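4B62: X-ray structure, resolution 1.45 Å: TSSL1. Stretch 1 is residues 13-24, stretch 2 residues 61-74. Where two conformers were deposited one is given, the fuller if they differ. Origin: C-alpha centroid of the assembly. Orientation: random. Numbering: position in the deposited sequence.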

# COMPACT_ATOMS: atom_id res chain seq x y z
N ARG A 13 -8.07 1.03 -20.07
CA ARG A 13 -7.39 0.22 -19.06
C ARG A 13 -6.61 1.12 -18.11
O ARG A 13 -5.92 2.04 -18.55
CB ARG A 13 -6.47 -0.83 -19.70
CG ARG A 13 -7.24 -1.86 -20.51
CD ARG A 13 -6.41 -3.04 -20.99
NE ARG A 13 -7.24 -3.97 -21.76
CZ ARG A 13 -6.82 -5.08 -22.35
NH1 ARG A 13 -5.54 -5.45 -22.28
NH2 ARG A 13 -7.69 -5.84 -23.02
N PRO A 14 -6.74 0.88 -16.79
CA PRO A 14 -6.02 1.74 -15.85
C PRO A 14 -4.53 1.46 -15.92
O PRO A 14 -4.12 0.31 -15.75
CB PRO A 14 -6.59 1.32 -14.48
CG PRO A 14 -7.06 -0.08 -14.68
CD PRO A 14 -7.52 -0.17 -16.11
N ARG A 15 -3.74 2.50 -16.16
CA ARG A 15 -2.29 2.36 -16.33
C ARG A 15 -1.56 3.38 -15.46
O ARG A 15 -1.69 4.59 -15.68
CB ARG A 15 -1.89 2.57 -17.80
CG ARG A 15 -2.41 1.52 -18.78
CD ARG A 15 -1.96 1.80 -20.21
NE ARG A 15 -2.56 3.02 -20.77
CZ ARG A 15 -1.90 4.07 -21.26
NH1 ARG A 15 -0.57 4.10 -21.29
NH2 ARG A 15 -2.57 5.11 -21.74
N LEU A 16 -0.79 2.90 -14.48
CA LEU A 16 -0.08 3.78 -13.55
C LEU A 16 1.45 3.79 -13.66
O LEU A 16 2.06 4.75 -13.21
CB LEU A 16 -0.43 3.45 -12.10
CG LEU A 16 -1.88 3.66 -11.65
CD1 LEU A 16 -1.97 3.30 -10.16
CD2 LEU A 16 -2.40 5.07 -11.91
N ALA A 17 2.07 2.76 -14.22
CA ALA A 17 3.53 2.67 -14.24
C ALA A 17 4.13 3.92 -14.89
O ALA A 17 5.16 4.44 -14.44
CB ALA A 17 4.00 1.41 -14.95
N ARG A 18 3.46 4.41 -15.93
CA ARG A 18 3.88 5.61 -16.64
C ARG A 18 3.98 6.87 -15.77
O ARG A 18 4.64 7.82 -16.17
CB ARG A 18 2.93 5.87 -17.81
CG ARG A 18 1.51 6.23 -17.42
CD ARG A 18 0.54 6.03 -18.58
NE ARG A 18 -0.85 6.01 -18.11
CZ ARG A 18 -1.84 6.82 -18.52
NH1 ARG A 18 -1.63 7.76 -19.43
NH2 ARG A 18 -3.05 6.68 -17.98
N PHE A 19 3.33 6.88 -14.61
CA PHE A 19 3.38 8.03 -13.70
C PHE A 19 4.30 7.83 -12.50
O PHE A 19 4.45 8.73 -11.67
CB PHE A 19 1.99 8.33 -13.16
CG PHE A 19 0.97 8.62 -14.22
CD1 PHE A 19 1.17 9.64 -15.12
CD2 PHE A 19 -0.18 7.86 -14.30
CE1 PHE A 19 0.24 9.91 -16.11
CE2 PHE A 19 -1.12 8.12 -15.28
CZ PHE A 19 -0.91 9.15 -16.19
N LEU A 20 4.93 6.65 -12.43
CA LEU A 20 5.71 6.26 -11.27
C LEU A 20 7.11 5.74 -11.65
O LEU A 20 7.69 4.91 -10.95
CB LEU A 20 4.92 5.21 -10.46
CG LEU A 20 3.62 5.73 -9.83
CD1 LEU A 20 2.82 4.58 -9.23
CD2 LEU A 20 3.87 6.80 -8.78
N ALA A 21 7.66 6.26 -12.74
CA ALA A 21 8.95 5.78 -13.22
C ALA A 21 10.08 5.83 -12.19
O ALA A 21 10.83 4.86 -12.06
CB ALA A 21 9.36 6.54 -14.48
N ASP A 22 10.24 6.96 -11.51
CA ASP A 22 11.35 7.11 -10.55
C ASP A 22 11.22 6.10 -9.42
O ASP A 22 12.20 5.50 -9.01
CB ASP A 22 11.41 8.51 -9.95
CG ASP A 22 11.87 9.55 -10.94
OD1 ASP A 22 12.75 9.26 -11.78
OD2 ASP A 22 11.34 10.68 -10.87
N ASP A 23 10.01 5.92 -8.91
CA ASP A 23 9.78 5.00 -7.80
C ASP A 23 9.98 3.56 -8.23
O ASP A 23 10.48 2.74 -7.45
CB ASP A 23 8.40 5.22 -7.20
CG ASP A 23 8.28 6.54 -6.49
OD1 ASP A 23 9.18 6.86 -5.66
OD2 ASP A 23 7.29 7.27 -6.75
N ILE A 24 9.61 3.24 -9.47
CA ILE A 24 9.83 1.90 -9.98
C ILE A 24 11.34 1.65 -10.12
O ILE A 24 11.83 0.60 -9.68
CB ILE A 24 9.09 1.65 -11.31
CG1 ILE A 24 7.57 1.57 -11.06
CG2 ILE A 24 9.59 0.37 -11.98
CD1 ILE A 24 6.74 1.66 -12.32
N PRO A 61 5.86 11.96 0.66
CA PRO A 61 5.89 12.30 -0.76
C PRO A 61 5.67 11.10 -1.69
O PRO A 61 5.15 11.27 -2.78
CB PRO A 61 7.27 12.91 -0.94
CG PRO A 61 7.58 13.52 0.39
CD PRO A 61 7.03 12.51 1.37
N LEU A 62 6.05 9.89 -1.26
CA LEU A 62 5.78 8.70 -2.06
C LEU A 62 4.27 8.52 -2.26
O LEU A 62 3.80 8.31 -3.39
CB LEU A 62 6.40 7.46 -1.43
CG LEU A 62 6.05 6.11 -2.07
CD1 LEU A 62 6.43 6.08 -3.55
CD2 LEU A 62 6.74 4.96 -1.32
N LEU A 63 3.51 8.63 -1.18
CA LEU A 63 2.05 8.53 -1.30
C LEU A 63 1.48 9.71 -2.07
O LEU A 63 0.48 9.57 -2.77
CB LEU A 63 1.37 8.40 0.05
CG LEU A 63 1.45 7.04 0.71
CD1 LEU A 63 0.56 7.04 1.93
CD2 LEU A 63 1.01 5.92 -0.24
N LEU A 64 2.09 10.88 -1.95
CA LEU A 64 1.66 12.02 -2.75
C LEU A 64 1.79 11.75 -4.25
O LEU A 64 0.90 12.09 -5.02
CB LEU A 64 2.42 13.29 -2.36
CG LEU A 64 1.98 14.57 -3.05
CD1 LEU A 64 0.51 14.85 -2.82
CD2 LEU A 64 2.84 15.70 -2.53
N ARG A 65 2.88 11.10 -4.67
CA ARG A 65 3.05 10.75 -6.09
C ARG A 65 1.98 9.76 -6.55
O ARG A 65 1.51 9.83 -7.70
CB ARG A 65 4.44 10.20 -6.34
CG ARG A 65 5.51 11.25 -6.13
CD ARG A 65 6.87 10.81 -6.59
NE ARG A 65 7.48 9.81 -5.74
CZ ARG A 65 8.17 10.07 -4.63
NH1 ARG A 65 8.26 11.31 -4.17
NH2 ARG A 65 8.75 9.07 -3.97
N ILE A 66 1.59 8.86 -5.65
CA ILE A 66 0.50 7.96 -5.98
C ILE A 66 -0.81 8.73 -6.10
O ILE A 66 -1.56 8.52 -7.05
CB ILE A 66 0.44 6.78 -5.02
CG1 ILE A 66 1.66 5.91 -5.27
CG2 ILE A 66 -0.84 5.98 -5.22
CD1 ILE A 66 2.03 5.00 -4.15
N ALA A 67 -1.08 9.65 -5.18
CA ALA A 67 -2.26 10.50 -5.29
C ALA A 67 -2.29 11.29 -6.60
O ALA A 67 -3.36 11.44 -7.21
CB ALA A 67 -2.35 11.46 -4.10
N ASP A 68 -1.14 11.81 -7.01
CA ASP A 68 -1.05 12.56 -8.25
C ASP A 68 -1.44 11.66 -9.43
O ASP A 68 -2.17 12.10 -10.33
CB ASP A 68 0.37 13.08 -8.49
CG ASP A 68 0.75 14.25 -7.61
OD1 ASP A 68 -0.13 14.94 -7.09
OD2 ASP A 68 1.98 14.49 -7.49
N ALA A 69 -0.95 10.43 -9.44
CA ALA A 69 -1.29 9.47 -10.48
C ALA A 69 -2.78 9.16 -10.46
O ALA A 69 -3.41 9.05 -11.53
CB ALA A 69 -0.47 8.20 -10.32
N LEU A 70 -3.35 9.04 -9.26
CA LEU A 70 -4.76 8.69 -9.11
C LEU A 70 -5.71 9.81 -9.51
O LEU A 70 -6.87 9.55 -9.81
CB LEU A 70 -5.05 8.21 -7.68
CG LEU A 70 -4.41 6.86 -7.29
CD1 LEU A 70 -4.66 6.57 -5.83
CD2 LEU A 70 -4.89 5.70 -8.15
N ARG A 71 -5.21 11.04 -9.58
CA ARG A 71 -5.97 12.16 -10.13
C ARG A 71 -6.19 12.01 -11.64
O ARG A 71 -7.14 12.55 -12.19
CB ARG A 71 -5.27 13.49 -9.85
CG ARG A 71 -5.24 13.87 -8.37
N LYS A 72 -5.28 11.28 -12.29
CA LYS A 72 -5.29 11.09 -13.73
C LYS A 72 -6.06 9.83 -14.17
O LYS A 72 -6.49 9.74 -15.31
CB LYS A 72 -3.85 11.01 -14.25
CG LYS A 72 -2.99 12.23 -13.91
N VAL A 73 -6.19 8.86 -13.26
CA VAL A 73 -6.88 7.59 -13.54
C VAL A 73 -7.98 7.44 -12.51
O VAL A 73 -7.74 6.97 -11.39
CB VAL A 73 -5.91 6.39 -13.47
CG1 VAL A 73 -6.64 5.09 -13.76
CG2 VAL A 73 -4.76 6.59 -14.44
N LYS A 74 -9.20 7.83 -12.89
CA LYS A 74 -10.28 8.06 -11.94
C LYS A 74 -11.13 6.81 -11.64
O LYS A 74 -12.36 6.84 -11.66
CB LYS A 74 -11.17 9.22 -12.42
O HOH W 1 2.90 10.70 -9.92

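What does Val73 do in this contact? With 75 Å² covered, it is the residue most buried by the other stretch, and its CA-to-CB bond points toward that stretch. Its chi1 is t, and its two methyls meet different neighbours. CG1 of Val73 lies 3.8 Å from CB of Pro14, while CG2 of Val73 lies 3.8 Å from CD2 of Leu16 and 4.0 Å from CE2 of Phe19, approaching that ring at its edge. Val73 CG2 is also 3.9 Å from Arg18 NH2. That guanidinium is held in place by its own stretch: Arg18 NE donates to Arg15 O at 2.9 Å, and a weak bond runs from Arg18 NH2 to Arg15 O at 3.4 Å.

How does Leu16 reach the helix when its CA-to-CB bond points sideways? Its chi angles, m and t, carry the end of the side chain nearer, and 63 Å² of the residue is covered. Besides touching Val73, CD2 of Leu16 sits 4.0 Å from CB of Ala69, and CD1 of Leu16 is 4.3 Å from CD2 of Leu70. Ala69 also receives Phe19, whose CB is 3.8 Å from the alanine CB. The small side chain goes with a close approach of the backbones here: the CA atoms of Phe19 and Ala69 are 5.9 Å apart. Farther out, CZ of Phe19 reaches to 4.0 Å from CB of Lys72.

Where does charge enter this largely apolar contact? It enters at Asp23, which is buried, has 61 Å² covered and forms a two-pronged salt bridge with Arg65. Arg65 NE donates to Asp23 OD2 at 2.7 Å with an angle of 169°, nearly straight, and Arg65 NH2 donates to Asp23 OD1 at 2.8 Å with a more bent angle of 146°. Asp23 OD2 lies at the edge of the guanidinium, near its plane, where the N-H groups point; each carboxylate oxygen accepts one of the two hydrogen bonds. The charged group also has an apolar neighbour, for CD1 of Leu62 lies 3.5 Å from CG of Asp23.

What joins the apolar part to the salt bridge? Leu20, at the N-cap position before the helix of the first stretch, sends CD2 to 4.2 Å from CG1 of Ile66 and 4.0 Å from the backbone O of Arg65. Water 1 adds a polar link between the two backbones, donating to Phe19 O at 3.1 Å and to Arg65 O at 2.8 Å.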